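Local structure of phenylalanine hydroxylase (Colwellia psychrerythraea, 2V27) at residues I18-S21 with T22-L26. The protein probably hydroxylates L-phenylalanine to L-tyrosine, using molecular oxygen, tetrahydrobiopterin and a bound iron ion, in the first step of phenylalanine breakdown. Residues are numbered along the deposited sequence; the frame is centred on the assembly and turned at random.
Sequences IEWS and TEENL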
loop_
_atom_site.group_PDB
_atom_site.type_symbol
_atom_site.label_atom_id
_atom_site.label_comp_id
_atom_site.label_asym_id
_atom_site.label_seq_id
_atom_site.Cartn_x
_atom_site.Cartn_y
_atom_site.Cartn_z
ATOM N N ILE B 18 -13.312 16.185 -29.490
ATOM C CA ILE B 18 -11.908 15.968 -29.125
ATOM C C ILE B 18 -11.247 15.059 -30.149
ATOM O O ILE B 18 -11.795 13.996 -30.512
ATOM C CB ILE B 18 -11.718 15.369 -27.672
ATOM C CG1 ILE B 18 -12.210 16.354 -26.619
ATOM C CG2 ILE B 18 -10.222 15.023 -27.406
ATOM C CD1 ILE B 18 -12.422 15.780 -25.220
ATOM N N GLU B 19 -10.096 15.513 -30.641
ATOM C CA GLU B 19 -9.323 14.701 -31.557
ATOM C C GLU B 19 -8.356 13.823 -30.795
ATOM O O GLU B 19 -7.425 14.311 -30.138
ATOM C CB GLU B 19 -8.580 15.561 -32.591
ATOM C CG GLU B 19 -7.909 14.719 -33.630
ATOM C CD GLU B 19 -7.634 15.490 -34.860
ATOM O OE1 GLU B 19 -6.533 16.067 -34.946
ATOM O OE2 GLU B 19 -8.529 15.538 -35.709
ATOM N N TRP B 20 -8.633 12.524 -30.862
ATOM C CA TRP B 20 -7.810 11.529 -30.200
ATOM C C TRP B 20 -6.915 10.920 -31.255
ATOM O O TRP B 20 -7.374 10.599 -32.366
ATOM C CB TRP B 20 -8.690 10.433 -29.558
ATOM C CG TRP B 20 -9.562 10.957 -28.444
ATOM C CD1 TRP B 20 -10.920 11.220 -28.510
ATOM C CD2 TRP B 20 -9.147 11.321 -27.130
ATOM N NE1 TRP B 20 -11.362 11.700 -27.293
ATOM C CE2 TRP B 20 -10.303 11.759 -26.427
ATOM C CE3 TRP B 20 -7.931 11.258 -26.442
ATOM C CZ2 TRP B 20 -10.266 12.163 -25.080
ATOM C CZ3 TRP B 20 -7.893 11.666 -25.110
ATOM C CH2 TRP B 20 -9.068 12.096 -24.431
ATOM N N SER B 21 -5.649 10.733 -30.886
ATOM C CA SER B 21 -4.699 10.083 -31.795
ATOM C C SER B 21 -4.961 8.599 -31.989
ATOM O O SER B 21 -5.675 7.966 -31.200
ATOM C CB SER B 21 -3.290 10.301 -31.298
ATOM O OG SER B 21 -3.018 9.401 -30.244
ATOM N N THR B 22 -4.399 8.034 -33.049
ATOM C CA THR B 22 -4.505 6.590 -33.298
ATOM C C THR B 22 -3.926 5.813 -32.100
ATOM O O THR B 22 -4.495 4.780 -31.702
ATOM C CB THR B 22 -3.744 6.211 -34.565
ATOM O OG1 THR B 22 -2.521 6.944 -34.566
ATOM C CG2 THR B 22 -4.559 6.591 -35.817
ATOM N N GLU B 23 -2.836 6.327 -31.523
ATOM C CA GLU B 23 -2.234 5.725 -30.305
ATOM C C GLU B 23 -3.164 5.795 -29.090
ATOM O O GLU B 23 -3.277 4.832 -28.339
ATOM C CB GLU B 23 -0.869 6.341 -29.956
ATOM C CG GLU B 23 -0.282 5.876 -28.622
ATOM C CD GLU B 23 0.170 4.403 -28.590
ATOM O OE1 GLU B 23 -0.161 3.571 -29.488
ATOM O OE2 GLU B 23 0.877 4.084 -27.616
ATOM N N GLU B 24 -3.808 6.944 -28.893
ATOM C CA GLU B 24 -4.776 7.083 -27.782
ATOM C C GLU B 24 -5.949 6.114 -27.979
ATOM O O GLU B 24 -6.408 5.466 -27.014
ATOM C CB GLU B 24 -5.191 8.556 -27.657
ATOM C CG GLU B 24 -4.108 9.388 -27.048
ATOM C CD GLU B 24 -4.264 10.860 -27.275
ATOM O OE1 GLU B 24 -4.918 11.277 -28.261
ATOM O OE2 GLU B 24 -3.741 11.596 -26.423
ATOM N N ASN B 25 -6.435 5.973 -29.208
ATOM C CA ASN B 25 -7.530 5.040 -29.497
ATOM C C ASN B 25 -7.110 3.587 -29.287
ATOM O O ASN B 25 -7.896 2.767 -28.822
ATOM C CB ASN B 25 -8.060 5.226 -30.934
ATOM C CG ASN B 25 -8.891 6.501 -31.096
ATOM O OD1 ASN B 25 -9.582 6.982 -30.145
ATOM N ND2 ASN B 25 -8.850 7.047 -32.323
ATOM N N LEU B 26 -5.869 3.271 -29.645
ATOM C CA LEU B 26 -5.334 1.939 -29.414
ATOM C C LEU B 26 -5.219 1.647 -27.911
ATOM O O LEU B 26 -5.512 0.516 -27.502
ATOM C CB LEU B 26 -3.976 1.796 -30.110
ATOM C CG LEU B 26 -3.405 0.390 -30.256
ATOM C CD1 LEU B 26 -4.318 -0.490 -31.087
ATOM C CD2 LEU B 26 -2.020 0.489 -30.949
#
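Ser-21 and Glu-24 grip each other twice, each side chain taking the other's backbone N-H. Ser-21 OG accepts from Glu-24 N at 2.9 Å, and in return Glu-24 OE1 accepts from Ser-21 N at 2.8 Å. That second bond is nearly straight, 169° at the hydrogen, and reaches the carboxylate on its anti side, somewhat out of its plane. The serine hydroxyl stands between its own backbone N and carbonyl carbon, which points OG at Glu-24 N, in the first turn of the helix. Glu-24 sends CG back beside its own N (chi1 -74°) and then runs extended, so that Glu-24 CG passes 3.4 Å from Ser-21 OG on the way to OE1. This reciprocal pair is a capping box, with Ser-21 as N-cap of helix 22-38, and it closes off the N-terminal end of the helix where the loop of 18-21 runs into it. From Ser-21 O the regular helical bonding begins, with Asn-25 N donating to it at 2.9 Å.

Glu-24 OE1 also lies at the edge of the Trp-20 indole, near its plane and 3.5 Å from Trp-20 CE3; ring and carboxylate planes are turned 71° apart. Ile-18 CG2 lies over one indole face, toward the rim. Asn-25 OD1 comes within 3.6 Å of Trp-20 CB, but its hydrogen bond is to the backbone N of Ile-61.

Farther out, Lys-10 makes a salt bridge to Glu-24 OE1 and Thr-5 OG1 is hydrogen-bonded to Glu-24 OE2, which together hold the buried carboxylate in position. With an alanine at Glu-24, Ser-21 N is likely to lose its acceptor and Lys-10 this counter-charge. Glu-23 turns its carboxylate elsewhere, into a salt bridge from OE2 to Arg-109 NE.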